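Local coordinates for YkuI protein (Bacillus subtilis, PDB 2BAS), which carries an EAL domain that binds the second messenger cyclic di-GMP and probably belongs to the phosphodiesterases that cleave it, at residues Q51-Y56 with R267-Q272; Y255-P260 with Q272-E277; S333-M338 with T347-K352. All coordinates share one frame; numbering follows the deposited sequence.

Interaction 1. Residues Q51-Y56 with R267-Q272; sequences QKVVGY and RDVLKQ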
ATOM      1  N   GLN A  51       8.861   8.804 -25.477  1.00 66.89           N
ATOM      2  CA  GLN A  51       8.780   7.354 -25.584  1.00 66.78           C
ATOM      3  C   GLN A  51      10.131   6.853 -26.071  1.00 65.54           C
ATOM      4  O   GLN A  51      10.220   6.249 -27.143  1.00 65.57           O
ATOM      5  CB  GLN A  51       7.643   6.879 -26.505  1.00 67.07           C
ATOM      6  CG  GLN A  51       6.559   7.887 -26.854  1.00 71.49           C
ATOM      7  CD  GLN A  51       5.895   8.540 -25.660  1.00 76.97           C
ATOM      8  OE1 GLN A  51       5.485   7.874 -24.709  1.00 81.98           O
ATOM      9  NE2 GLN A  51       5.774   9.859 -25.716  1.00 77.55           N
ATOM     10  N   LYS A  52      11.177   7.113 -25.280  1.00 64.38           N
ATOM     11  CA  LYS A  52      12.556   6.817 -25.693  1.00 64.18           C
ATOM     12  C   LYS A  52      13.402   6.018 -24.702  1.00 62.84           C
ATOM     13  O   LYS A  52      13.026   5.845 -23.537  1.00 62.00           O
ATOM     14  CB  LYS A  52      13.299   8.106 -26.053  1.00 64.78           C
ATOM     15  CG  LYS A  52      13.727   8.967 -24.865  1.00 67.71           C
ATOM     16  CD  LYS A  52      14.888   9.874 -25.278  1.00 71.10           C
ATOM     17  CE  LYS A  52      15.055  11.065 -24.345  1.00 71.23           C
ATOM     18  NZ  LYS A  52      16.047  12.027 -24.902  1.00 65.96           N
ATOM     19  N   VAL A  53      14.555   5.548 -25.183  1.00 60.69           N
ATOM     20  CA  VAL A  53      15.463   4.763 -24.364  1.00 60.05           C
ATOM     21  C   VAL A  53      16.191   5.678 -23.363  1.00 59.49           C
ATOM     22  O   VAL A  53      16.737   6.712 -23.733  1.00 60.26           O
ATOM     23  CB  VAL A  53      16.434   3.867 -25.216  1.00 60.91           C
ATOM     24  CG1 VAL A  53      15.819   3.541 -26.588  1.00 60.79           C
ATOM     25  CG2 VAL A  53      17.802   4.498 -25.388  1.00 60.86           C
ATOM     26  N   VAL A  54      16.155   5.300 -22.089  1.00 59.10           N
ATOM     27  CA  VAL A  54      16.765   6.085 -21.011  1.00 57.49           C
ATOM     28  C   VAL A  54      18.012   5.385 -20.470  1.00 58.73           C
ATOM     29  O   VAL A  54      18.823   5.993 -19.764  1.00 58.51           O
ATOM     30  CB  VAL A  54      15.762   6.334 -19.861  1.00 56.98           C
ATOM     31  CG1 VAL A  54      14.693   7.304 -20.305  1.00 56.34           C
ATOM     32  CG2 VAL A  54      15.131   5.031 -19.394  1.00 51.63           C
ATOM     33  N   GLY A  55      18.147   4.105 -20.815  1.00 58.14           N
ATOM     34  CA  GLY A  55      19.292   3.297 -20.429  1.00 58.28           C
ATOM     35  C   GLY A  55      19.187   1.872 -20.941  1.00 57.63           C
ATOM     36  O   GLY A  55      18.311   1.553 -21.748  1.00 57.34           O
ATOM     37  N   TYR A  56      20.095   1.024 -20.472  1.00 57.01           N
ATOM     38  CA  TYR A  56      20.132  -0.378 -20.862  1.00 57.45           C
ATOM     39  C   TYR A  56      20.534  -1.219 -19.665  1.00 58.48           C
ATOM     40  O   TYR A  56      21.485  -0.880 -18.961  1.00 59.27           O
ATOM     41  CB  TYR A  56      21.185  -0.605 -21.951  1.00 57.09           C
ATOM     42  CG  TYR A  56      20.954   0.091 -23.272  1.00 56.85           C
ATOM     43  CD1 TYR A  56      21.416   1.395 -23.492  1.00 51.76           C
ATOM     44  CD2 TYR A  56      20.304  -0.565 -24.318  1.00 58.42           C
ATOM     45  CE1 TYR A  56      21.218   2.035 -24.717  1.00 54.04           C
ATOM     46  CE2 TYR A  56      20.102   0.065 -25.550  1.00 59.81           C
ATOM     47  CZ  TYR A  56      20.565   1.363 -25.742  1.00 56.43           C
ATOM     48  OH  TYR A  56      20.375   1.981 -26.957  1.00 54.30           O
ATOM     49  N   ARG A 267      17.966   6.149 -30.176  1.00 58.46           N
ATOM     50  CA  ARG A 267      17.261   6.534 -28.960  1.00 57.23           C
ATOM     51  C   ARG A 267      15.756   6.758 -29.135  1.00 58.07           C
ATOM     52  O   ARG A 267      14.993   6.688 -28.166  1.00 57.87           O
ATOM     53  CB  ARG A 267      17.975   7.686 -28.259  1.00 55.98           C
ATOM     54  CG  ARG A 267      19.291   7.207 -27.652  1.00 56.79           C
ATOM     55  CD  ARG A 267      19.802   8.089 -26.545  1.00 52.08           C
ATOM     56  NE  ARG A 267      18.875   8.161 -25.423  1.00 48.66           N
ATOM     57  CZ  ARG A 267      19.149   8.782 -24.285  1.00 48.52           C
ATOM     58  NH1 ARG A 267      20.332   9.358 -24.122  1.00 48.06           N
ATOM     59  NH2 ARG A 267      18.248   8.826 -23.312  1.00 43.34           N
ATOM     60  N   ASP A 268      15.344   6.994 -30.381  1.00 59.02           N
ATOM     61  CA  ASP A 268      13.939   7.138 -30.750  1.00 59.40           C
ATOM     62  C   ASP A 268      13.421   5.875 -31.438  1.00 59.21           C
ATOM     63  O   ASP A 268      12.380   5.908 -32.099  1.00 59.84           O
ATOM     64  CB  ASP A 268      13.764   8.328 -31.703  1.00 61.03           C
ATOM     65  CG  ASP A 268      14.172   9.652 -31.080  1.00 62.59           C
ATOM     66  OD1 ASP A 268      14.039   9.755 -29.712  1.00 60.12           O
ATOM     67  OD2 ASP A 268      14.613  10.598 -31.973  1.00 59.30           O
ATOM     68  N   VAL A 269      14.142   4.767 -31.273  1.00 58.74           N
ATOM     69  CA  VAL A 269      13.834   3.513 -31.971  1.00 58.56           C
ATOM     70  C   VAL A 269      12.352   3.135 -31.956  1.00 59.58           C
ATOM     71  O   VAL A 269      11.830   2.614 -32.945  1.00 59.78           O
ATOM     72  CB  VAL A 269      14.697   2.323 -31.446  1.00 58.15           C
ATOM     73  CG1 VAL A 269      14.508   2.114 -29.933  1.00 58.02           C
ATOM     74  CG2 VAL A 269      14.397   1.030 -32.226  1.00 56.79           C
ATOM     75  N   LEU A 270      11.676   3.433 -30.849  1.00 60.36           N
ATOM     76  CA  LEU A 270      10.318   2.958 -30.646  1.00 60.12           C
ATOM     77  C   LEU A 270       9.275   4.067 -30.435  1.00 60.71           C
ATOM     78  O   LEU A 270       8.095   3.770 -30.232  1.00 60.87           O
ATOM     79  CB  LEU A 270      10.321   1.981 -29.466  1.00 59.88           C
ATOM     80  CG  LEU A 270       9.665   0.615 -29.685  1.00 60.43           C
ATOM     81  CD1 LEU A 270      10.339  -0.146 -30.839  1.00 58.40           C
ATOM     82  CD2 LEU A 270       9.721  -0.202 -28.403  1.00 59.28           C
ATOM     83  N   LYS A 271       9.702   5.330 -30.514  1.00 61.38           N
ATOM     84  CA  LYS A 271       8.834   6.492 -30.225  1.00 62.63           C
ATOM     85  C   LYS A 271       7.427   6.446 -30.843  1.00 62.92           C
ATOM     86  O   LYS A 271       6.434   6.718 -30.158  1.00 62.21           O
ATOM     87  CB  LYS A 271       9.532   7.808 -30.605  1.00 62.66           C
ATOM     88  CG  LYS A 271       8.832   9.071 -30.064  1.00 62.59           C
ATOM     89  CD  LYS A 271       9.648  10.336 -30.327  1.00 62.86           C
ATOM     90  CE  LYS A 271      10.867  10.450 -29.388  1.00 63.92           C
ATOM     91  NZ  LYS A 271      11.868  11.461 -29.853  1.00 64.34           N
ATOM     92  N   GLN A 272       7.346   6.105 -32.127  1.00 63.01           N
ATOM     93  CA  GLN A 272       6.062   6.120 -32.831  1.00 63.73           C
ATOM     94  C   GLN A 272       5.092   5.024 -32.415  1.00 63.22           C
ATOM     95  O   GLN A 272       3.915   5.297 -32.201  1.00 64.03           O
ATOM     96  CB  GLN A 272       6.259   6.156 -34.350  1.00 63.53           C
ATOM     97  CG  GLN A 272       6.960   7.426 -34.817  1.00 66.43           C
ATOM     98  CD  GLN A 272       6.499   8.657 -34.043  1.00 67.51           C
ATOM     99  OE1 GLN A 272       5.313   8.994 -34.034  1.00 70.82           O
ATOM    100  NE2 GLN A 272       7.440   9.327 -33.381  1.00 68.40           N
TER
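R267 and V53 grip each other at both ends: the backbone N of V53 donates to O of R267 (3.2 Å, 164° at the hydrogen), and the arginine side chain bends back to the carbonyl of the same valine. The bend lies at chi3 (61°), which turns the guanidinium toward the strand after an otherwise stretched start. NH2 reaches O of V53 at 2.6 Å, in the plane of that carbonyl but with the oxygen tilted 25° out of the guanidinium plane, and NE adds a weak second bond to the same oxygen. The valine side chain slants across the arginine, CG2 lying 3.8 Å from both CG and NE of R267, while its CG1 touches CG1 of V269, the two valines crossing at about a right angle. NH1 of R267 pairs with D106, a carboxylate likely to offset the nearness of K52, whose NZ stands over one guanidinium face, 4.2 Å from NH2. Q51 and K271 cross nearly perpendicularly, with CG of Q51 3.5 Å from O of K271, and CA of K271 makes a CH···O contact to O of Q51. K271 bends at chi3, and its NZ forms a salt bridge to OD1 of D268 (2.8 Å), approaching from above the carboxylate plane. That bridge spans a type I turn, D268 to K271, closed by K271 N to D268 O. L270 holds the N-cap position of helix 271-311, whose start docks with the turn on the entry to strand 53-64 of the EAL domain's beta/alpha barrel.

Interaction 2. Residues Y255-P260 with Q272-E277; sequences YYLVSP and QRLKTE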
ATOM      1  N   TYR A 255      10.465  -8.213 -23.855  1.00 61.98           N
ATOM      2  CA  TYR A 255      10.402  -8.721 -25.232  1.00 63.71           C
ATOM      3  C   TYR A 255       9.428  -7.924 -26.090  1.00 63.16           C
ATOM      4  O   TYR A 255       9.731  -7.615 -27.244  1.00 63.91           O
ATOM      5  CB  TYR A 255      10.010 -10.206 -25.273  1.00 65.32           C
ATOM      6  CG  TYR A 255      11.032 -11.131 -24.658  1.00 71.07           C
ATOM      7  CD1 TYR A 255      12.302 -11.282 -25.226  1.00 76.17           C
ATOM      8  CD2 TYR A 255      10.732 -11.873 -23.515  1.00 75.66           C
ATOM      9  CE1 TYR A 255      13.255 -12.137 -24.658  1.00 76.64           C
ATOM     10  CE2 TYR A 255      11.683 -12.734 -22.937  1.00 75.87           C
ATOM     11  CZ  TYR A 255      12.938 -12.858 -23.512  1.00 74.67           C
ATOM     12  OH  TYR A 255      13.875 -13.706 -22.949  1.00 74.83           O
ATOM     13  N   TYR A 256       8.266  -7.591 -25.525  1.00 62.30           N
ATOM     14  CA  TYR A 256       7.234  -6.862 -26.261  1.00 61.80           C
ATOM     15  C   TYR A 256       7.770  -5.551 -26.810  1.00 60.98           C
ATOM     16  O   TYR A 256       7.459  -5.181 -27.938  1.00 61.12           O
ATOM     17  CB  TYR A 256       5.976  -6.615 -25.411  1.00 62.16           C
ATOM     18  CG  TYR A 256       4.841  -5.998 -26.204  1.00 62.29           C
ATOM     19  CD1 TYR A 256       4.100  -6.765 -27.105  1.00 61.68           C
ATOM     20  CD2 TYR A 256       4.526  -4.648 -26.072  1.00 62.37           C
ATOM     21  CE1 TYR A 256       3.074  -6.207 -27.848  1.00 62.66           C
ATOM     22  CE2 TYR A 256       3.493  -4.077 -26.809  1.00 64.21           C
ATOM     23  CZ  TYR A 256       2.773  -4.864 -27.697  1.00 64.62           C
ATOM     24  OH  TYR A 256       1.750  -4.312 -28.433  1.00 63.74           O
ATOM     25  N   LEU A 257       8.589  -4.866 -26.017  1.00 60.28           N
ATOM     26  CA  LEU A 257       9.193  -3.615 -26.446  1.00 60.91           C
ATOM     27  C   LEU A 257      10.400  -3.868 -27.345  1.00 61.40           C
ATOM     28  O   LEU A 257      10.340  -3.594 -28.541  1.00 61.68           O
ATOM     29  CB  LEU A 257       9.569  -2.742 -25.251  1.00 60.56           C
ATOM     30  CG  LEU A 257       8.409  -2.332 -24.345  1.00 61.77           C
ATOM     31  CD1 LEU A 257       8.932  -1.608 -23.143  1.00 62.40           C
ATOM     32  CD2 LEU A 257       7.401  -1.470 -25.082  1.00 63.81           C
ATOM     33  N   VAL A 258      11.479  -4.398 -26.770  1.00 61.81           N
ATOM     34  CA  VAL A 258      12.709  -4.702 -27.509  1.00 62.18           C
ATOM     35  C   VAL A 258      13.489  -5.823 -26.821  1.00 61.71           C
ATOM     36  O   VAL A 258      13.823  -5.724 -25.645  1.00 61.20           O
ATOM     37  CB  VAL A 258      13.626  -3.449 -27.674  1.00 62.58           C
ATOM     38  CG1 VAL A 258      14.987  -3.838 -28.196  1.00 64.01           C
ATOM     39  CG2 VAL A 258      13.016  -2.443 -28.633  1.00 63.95           C
ATOM     40  N   SER A 259      13.767  -6.889 -27.567  1.00 62.85           N
ATOM     41  CA  SER A 259      14.582  -8.014 -27.086  1.00 64.11           C
ATOM     42  C   SER A 259      16.051  -7.606 -26.804  1.00 64.12           C
ATOM     43  O   SER A 259      16.493  -6.542 -27.238  1.00 64.94           O
ATOM     44  CB  SER A 259      14.602  -9.144 -28.139  1.00 63.16           C
ATOM     45  OG  SER A 259      15.261  -8.699 -29.316  1.00 64.26           O
ATOM     46  N   PRO A 260      16.801  -8.424 -26.041  1.00 63.91           N
ATOM     47  CA  PRO A 260      18.206  -8.065 -25.817  1.00 64.58           C
ATOM     48  C   PRO A 260      19.094  -8.234 -27.055  1.00 64.98           C
ATOM     49  O   PRO A 260      19.000  -9.244 -27.753  1.00 65.22           O
ATOM     50  CB  PRO A 260      18.655  -9.042 -24.714  1.00 64.34           C
ATOM     51  CG  PRO A 260      17.387  -9.614 -24.146  1.00 64.62           C
ATOM     52  CD  PRO A 260      16.433  -9.641 -25.301  1.00 63.87           C
ATOM     53  N   GLN A 272       7.346   6.105 -32.127  1.00 63.01           N
ATOM     54  CA  GLN A 272       6.062   6.120 -32.831  1.00 63.73           C
ATOM     55  C   GLN A 272       5.092   5.024 -32.415  1.00 63.22           C
ATOM     56  O   GLN A 272       3.915   5.297 -32.201  1.00 64.03           O
ATOM     57  CB  GLN A 272       6.259   6.156 -34.350  1.00 63.53           C
ATOM     58  CG  GLN A 272       6.960   7.426 -34.817  1.00 66.43           C
ATOM     59  CD  GLN A 272       6.499   8.657 -34.043  1.00 67.51           C
ATOM     60  OE1 GLN A 272       5.313   8.994 -34.034  1.00 70.82           O
ATOM     61  NE2 GLN A 272       7.440   9.327 -33.381  1.00 68.40           N
ATOM     62  N   ARG A 273       5.586   3.799 -32.296  1.00 63.16           N
ATOM     63  CA  ARG A 273       4.760   2.676 -31.877  1.00 63.53           C
ATOM     64  C   ARG A 273       4.177   2.927 -30.483  1.00 63.71           C
ATOM     65  O   ARG A 273       2.984   2.721 -30.266  1.00 64.59           O
ATOM     66  CB  ARG A 273       5.570   1.379 -31.920  1.00 63.26           C
ATOM     67  CG  ARG A 273       4.853   0.160 -31.372  1.00 64.56           C
ATOM     68  CD  ARG A 273       5.808  -1.012 -31.295  1.00 66.28           C
ATOM     69  NE  ARG A 273       5.349  -2.037 -30.364  1.00 68.43           N
ATOM     70  CZ  ARG A 273       5.951  -3.207 -30.177  1.00 68.75           C
ATOM     71  NH1 ARG A 273       7.040  -3.526 -30.860  1.00 67.59           N
ATOM     72  NH2 ARG A 273       5.455  -4.070 -29.306  1.00 71.95           N
ATOM     73  N   LEU A 274       5.016   3.397 -29.559  1.00 63.57           N
ATOM     74  CA  LEU A 274       4.586   3.714 -28.192  1.00 63.57           C
ATOM     75  C   LEU A 274       3.646   4.921 -28.127  1.00 63.71           C
ATOM     76  O   LEU A 274       2.628   4.869 -27.438  1.00 64.19           O
ATOM     77  CB  LEU A 274       5.790   3.921 -27.261  1.00 62.55           C
ATOM     78  CG  LEU A 274       6.655   2.706 -26.887  1.00 63.13           C
ATOM     79  CD1 LEU A 274       7.836   3.116 -25.990  1.00 57.74           C
ATOM     80  CD2 LEU A 274       5.820   1.623 -26.194  1.00 63.28           C
ATOM     81  N   LYS A 275       3.985   5.994 -28.843  1.00 63.57           N
ATOM     82  CA  LYS A 275       3.162   7.208 -28.876  1.00 64.38           C
ATOM     83  C   LYS A 275       1.694   6.933 -29.199  1.00 64.15           C
ATOM     84  O   LYS A 275       0.805   7.450 -28.517  1.00 65.08           O
ATOM     85  CB  LYS A 275       3.731   8.245 -29.851  1.00 65.59           C
ATOM     86  CG  LYS A 275       4.544   9.379 -29.211  1.00 67.67           C
ATOM     87  CD  LYS A 275       3.693  10.624 -28.895  1.00 69.85           C
ATOM     88  CE  LYS A 275       2.885  10.483 -27.611  1.00 73.14           C
ATOM     89  NZ  LYS A 275       2.032  11.672 -27.333  1.00 75.38           N
ATOM     90  N   THR A 276       1.444   6.116 -30.220  1.00 63.34           N
ATOM     91  CA  THR A 276       0.075   5.779 -30.608  1.00 63.41           C
ATOM     92  C   THR A 276      -0.526   4.731 -29.680  1.00 63.68           C
ATOM     93  O   THR A 276      -1.704   4.804 -29.340  1.00 64.13           O
ATOM     94  CB  THR A 276      -0.046   5.279 -32.079  1.00 63.73           C
ATOM     95  OG1 THR A 276       0.390   3.918 -32.175  1.00 62.12           O
ATOM     96  CG2 THR A 276       0.751   6.163 -33.050  1.00 63.90           C
ATOM     97  N   GLU A 277       0.284   3.759 -29.270  1.00 63.75           N
ATOM     98  CA  GLU A 277      -0.201   2.697 -28.398  1.00 64.46           C
ATOM     99  C   GLU A 277      -0.684   3.256 -27.052  1.00 64.10           C
ATOM    100  O   GLU A 277      -1.619   2.715 -26.448  1.00 63.31           O
ATOM    101  CB  GLU A 277       0.860   1.606 -28.227  1.00 65.05           C
ATOM    102  CG  GLU A 277       0.316   0.274 -27.710  1.00 67.54           C
ATOM    103  CD  GLU A 277       1.053  -0.936 -28.276  1.00 72.94           C
ATOM    104  OE1 GLU A 277       0.369  -1.924 -28.621  1.00 75.74           O
ATOM    105  OE2 GLU A 277       2.304  -0.903 -28.390  1.00 73.64           O
TER
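Y256, R273 and E277 all hold CG anti to the backbone N (chi1 174° in R273), which extends the tyrosine from its loop and the two charged side chains from the helix into a common meeting place. R273 stays stretched from CG to NE, whereas E277 turns at chi2. The guanidinium comes over one face of the Y256 ring, with CZ 4.5 Å from the ring centroid in a cation-pi contact. It stands nearly upright on the ring, the two planes 86° apart, and lowers NH2 over the ring centre, 3.1 Å above the plane. The same NH2 makes a weak, bent hydrogen bond to O of Y256 (2.7 Å), so the loop residue receives the arginine with both its ring and its carbonyl. At the ring's edge, OH of Y256 donates to OE1 of E277 at 2.8 Å, arriving on the syn side, somewhat tilted from the plane of a carboxylate that is itself turned 46° from the ring. The other oxygen, OE2 of E277, makes a long salt bridge to NE of R273 at 3.8 Å, one helical turn back. In this way the loop that follows strand 249-252 of the EAL domain's beta/alpha barrel is fastened to the first turns of helix 271-311. Beside the polar cluster, CD2 of L257 meets CD2 of L274 at 3.6 Å, the two leucines crossing at about a right angle, and L257 also rests on F46 of strand 38-47. Helix 238-246 borders the cluster: Y256 packs on N238 and L241, and E277 on L241. On another side of helix 271-311, K275 forms a salt bridge with D344 of the second subunit.

Interaction 3. Residues S333-M338 with T347-K352; sequences SFRIYM and TGNVFK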
ATOM      1  N   SER A 333     -29.492  -1.565  -3.232  1.00 64.41           N
ATOM      2  CA  SER A 333     -28.755  -1.464  -1.972  1.00 62.62           C
ATOM      3  C   SER A 333     -28.955  -2.668  -1.052  1.00 61.83           C
ATOM      4  O   SER A 333     -29.836  -3.479  -1.280  1.00 61.59           O
ATOM      5  CB  SER A 333     -29.037  -0.127  -1.253  1.00 62.11           C
ATOM      6  OG  SER A 333     -30.417   0.084  -0.988  1.00 59.77           O
ATOM      7  N   PHE A 334     -28.116  -2.797  -0.028  1.00 62.10           N
ATOM      8  CA  PHE A 334     -28.279  -3.891   0.943  1.00 61.95           C
ATOM      9  C   PHE A 334     -28.018  -3.378   2.363  1.00 59.37           C
ATOM     10  O   PHE A 334     -28.291  -4.061   3.337  1.00 61.50           O
ATOM     11  CB  PHE A 334     -27.404  -5.119   0.605  1.00 59.89           C
ATOM     12  CG  PHE A 334     -25.946  -4.935   0.939  1.00 59.33           C
ATOM     13  CD1 PHE A 334     -25.428  -5.432   2.135  1.00 59.16           C
ATOM     14  CD2 PHE A 334     -25.100  -4.257   0.070  1.00 53.78           C
ATOM     15  CE1 PHE A 334     -24.086  -5.267   2.460  1.00 56.90           C
ATOM     16  CE2 PHE A 334     -23.766  -4.078   0.374  1.00 54.00           C
ATOM     17  CZ  PHE A 334     -23.249  -4.580   1.575  1.00 61.25           C
ATOM     18  N   ARG A 335     -27.512  -2.163   2.472  1.00 58.11           N
ATOM     19  CA  ARG A 335     -27.360  -1.520   3.788  1.00 57.85           C
ATOM     20  C   ARG A 335     -27.505  -0.015   3.666  1.00 58.62           C
ATOM     21  O   ARG A 335     -26.957   0.595   2.733  1.00 58.19           O
ATOM     22  CB  ARG A 335     -26.025  -1.864   4.439  1.00 55.57           C
ATOM     23  CG  ARG A 335     -26.025  -1.644   5.932  1.00 60.22           C
ATOM     24  CD  ARG A 335     -24.637  -1.684   6.520  1.00 60.87           C
ATOM     25  NE  ARG A 335     -24.113  -3.039   6.681  1.00 63.33           N
ATOM     26  CZ  ARG A 335     -23.198  -3.594   5.888  1.00 60.62           C
ATOM     27  NH1 ARG A 335     -22.766  -4.823   6.141  1.00 54.16           N
ATOM     28  NH2 ARG A 335     -22.706  -2.918   4.856  1.00 54.77           N
ATOM     29  N   ILE A 336     -28.279   0.565   4.587  1.00 59.90           N
ATOM     30  CA  ILE A 336     -28.476   2.023   4.683  1.00 59.67           C
ATOM     31  C   ILE A 336     -28.431   2.474   6.152  1.00 60.94           C
ATOM     32  O   ILE A 336     -29.010   1.809   7.017  1.00 60.09           O
ATOM     33  CB  ILE A 336     -29.805   2.468   4.017  1.00 58.69           C
ATOM     34  CG1 ILE A 336     -29.877   1.931   2.587  1.00 61.68           C
ATOM     35  CG2 ILE A 336     -29.951   4.005   4.011  1.00 54.79           C
ATOM     36  CD1 ILE A 336     -31.146   2.292   1.829  1.00 59.21           C
ATOM     37  N   TYR A 337     -27.742   3.595   6.413  1.00 61.46           N
ATOM     38  CA  TYR A 337     -27.623   4.205   7.748  1.00 60.90           C
ATOM     39  C   TYR A 337     -27.196   5.681   7.636  1.00 62.25           C
ATOM     40  O   TYR A 337     -26.708   6.104   6.581  1.00 62.19           O
ATOM     41  CB  TYR A 337     -26.623   3.424   8.626  1.00 63.53           C
ATOM     42  CG  TYR A 337     -25.190   3.417   8.112  1.00 62.43           C
ATOM     43  CD1 TYR A 337     -24.224   4.281   8.631  1.00 67.21           C
ATOM     44  CD2 TYR A 337     -24.815   2.557   7.100  1.00 63.89           C
ATOM     45  CE1 TYR A 337     -22.905   4.266   8.134  1.00 70.43           C
ATOM     46  CE2 TYR A 337     -23.532   2.536   6.601  1.00 68.55           C
ATOM     47  CZ  TYR A 337     -22.576   3.378   7.112  1.00 70.23           C
ATOM     48  OH  TYR A 337     -21.308   3.305   6.570  1.00 67.51           O
HETATM   49  N   MSE A 338     -27.359   6.441   8.729  1.00 62.12           N
HETATM   50  CA  MSE A 338     -27.011   7.871   8.802  1.00 63.95           C
HETATM   51  C   MSE A 338     -26.039   8.209   9.933  1.00 60.42           C
HETATM   52  O   MSE A 338     -26.119   7.621  11.013  1.00 60.53           O
HETATM   53  CB  MSE A 338     -28.273   8.717   9.008  1.00 63.49           C
HETATM   54  CG  MSE A 338     -29.061   9.051   7.759  1.00 65.30           C
HETATM   55 SE   MSE A 338     -30.904   9.643   8.166  1.00 78.65          SE
HETATM   56  CE  MSE A 338     -30.569  11.189   9.435  1.00 69.99           C
ATOM     57  N   THR A 347     -28.677   6.494  13.505  1.00 63.07           N
ATOM     58  CA  THR A 347     -29.731   5.496  13.326  1.00 63.48           C
ATOM     59  C   THR A 347     -29.173   4.094  13.522  1.00 65.45           C
ATOM     60  O   THR A 347     -27.966   3.894  13.478  1.00 66.47           O
ATOM     61  CB  THR A 347     -30.229   5.487  11.861  1.00 63.28           C
ATOM     62  OG1 THR A 347     -29.118   5.226  10.989  1.00 61.45           O
ATOM     63  CG2 THR A 347     -30.891   6.792  11.472  1.00 61.84           C
ATOM     64  N   GLY A 348     -30.048   3.109  13.699  1.00 66.32           N
ATOM     65  CA  GLY A 348     -29.621   1.724  13.566  1.00 64.61           C
ATOM     66  C   GLY A 348     -29.340   1.499  12.086  1.00 64.50           C
ATOM     67  O   GLY A 348     -29.353   2.456  11.299  1.00 64.24           O
ATOM     68  N   ASN A 349     -29.079   0.250  11.700  1.00 63.06           N
ATOM     69  CA  ASN A 349     -28.912  -0.089  10.293  1.00 61.22           C
ATOM     70  C   ASN A 349     -30.187  -0.715   9.773  1.00 62.11           C
ATOM     71  O   ASN A 349     -30.926  -1.345  10.542  1.00 63.03           O
ATOM     72  CB  ASN A 349     -27.804  -1.133  10.099  1.00 61.59           C
ATOM     73  CG  ASN A 349     -26.416  -0.540  10.087  1.00 61.50           C
ATOM     74  OD1 ASN A 349     -26.237   0.672  10.122  1.00 68.86           O
ATOM     75  ND2 ASN A 349     -25.419  -1.403  10.043  1.00 61.14           N
ATOM     76  N   VAL A 350     -30.453  -0.537   8.478  1.00 60.49           N
ATOM     77  CA  VAL A 350     -31.406  -1.407   7.789  1.00 60.61           C
ATOM     78  C   VAL A 350     -30.542  -2.234   6.856  1.00 60.29           C
ATOM     79  O   VAL A 350     -29.603  -1.704   6.248  1.00 59.34           O
ATOM     80  CB  VAL A 350     -32.608  -0.681   7.094  1.00 60.46           C
ATOM     81  CG1 VAL A 350     -33.392   0.117   8.121  1.00 62.15           C
ATOM     82  CG2 VAL A 350     -32.174   0.221   5.951  1.00 59.85           C
ATOM     83  N   PHE A 351     -30.828  -3.531   6.787  1.00 59.03           N
ATOM     84  CA  PHE A 351     -29.933  -4.478   6.140  1.00 60.09           C
ATOM     85  C   PHE A 351     -30.746  -5.477   5.347  1.00 60.70           C
ATOM     86  O   PHE A 351     -31.752  -5.992   5.837  1.00 61.29           O
ATOM     87  CB  PHE A 351     -29.083  -5.168   7.220  1.00 61.24           C
ATOM     88  CG  PHE A 351     -28.130  -6.207   6.702  1.00 62.17           C
ATOM     89  CD1 PHE A 351     -26.898  -5.840   6.176  1.00 64.63           C
ATOM     90  CD2 PHE A 351     -28.446  -7.558   6.778  1.00 66.00           C
ATOM     91  CE1 PHE A 351     -25.992  -6.802   5.711  1.00 64.19           C
ATOM     92  CE2 PHE A 351     -27.549  -8.532   6.310  1.00 68.75           C
ATOM     93  CZ  PHE A 351     -26.315  -8.147   5.778  1.00 63.01           C
ATOM     94  N   LYS A 352     -30.328  -5.720   4.108  1.00 61.83           N
ATOM     95  CA  LYS A 352     -31.017  -6.658   3.224  1.00 63.29           C
ATOM     96  C   LYS A 352     -30.321  -8.019   3.226  1.00 65.78           C
ATOM     97  O   LYS A 352     -29.235  -8.185   2.656  1.00 66.80           O
ATOM     98  CB  LYS A 352     -31.128  -6.090   1.805  1.00 63.25           C
ATOM     99  CG  LYS A 352     -31.998  -6.907   0.871  1.00 61.62           C
ATOM    100  CD  LYS A 352     -32.235  -6.217  -0.468  1.00 60.83           C
ATOM    101  CE  LYS A 352     -33.391  -6.904  -1.189  1.00 71.21           C
ATOM    102  NZ  LYS A 352     -33.569  -6.499  -2.614  1.00 75.11           N
TER
HETATM  103  O   HOH W   1     -30.305  -5.661  -3.037  1.00 59.53           O
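Strands 335-338 and 349-352 run antiparallel at 172°, with I336 and V350 as a hydrogen-bonded pair, N of I336 to O of V350 and N of V350 to O of I336 both at 3.1 Å; R335 and F351 form the neighbouring non-hydrogen-bonded pair, and N of K352 donates to O of F334. On the face carrying R335 and F351, CE1 of F351 meets the edge of the F334 ring in its plane, 3.9 Å from CD1 of F334, while CB of R335 lies over one face of that ring. The R335 chain bends at chi3 (-78°), passing CD 3.6 Å from ND2 of N349; its guanidinium pairs with E397, D395 and D418. On the opposite face CB of I336 touches CG2 of V350. At the far end T347 replaces a backbone bond: its OG1 accepts from N of M338 (a selenomethionine) at 3.1 Å and donates to O of G348 at 2.8 Å. This hairpin lies within a six-stranded antiparallel sheet, where strand 413-419 flanks 335-340, strand 356-360 flanks 349-353, and helix 318-328 packs against T347 and M338.

How the interactions relate
From the N terminus, residues 51-56 at the start of strand 53-64 wait through more than two hundred residues for 267-272, so interaction 1 closes nearly the whole EAL barrel. Interaction 2 closes a short loop, from 255-260 to 272-277, and crosses interaction 1 because the segments alternate along the chain. The two share Q272 and helix 271-311, and they touch: Q51 packs on L274 and K275, and L270 on L257 and V258. Interaction 3 follows in series as a local hairpin of the C-terminal domain, its centre about 54 Å from that of interaction 1 and 50 Å from that of interaction 2. Long helix 271-311 spans the distance between the domains.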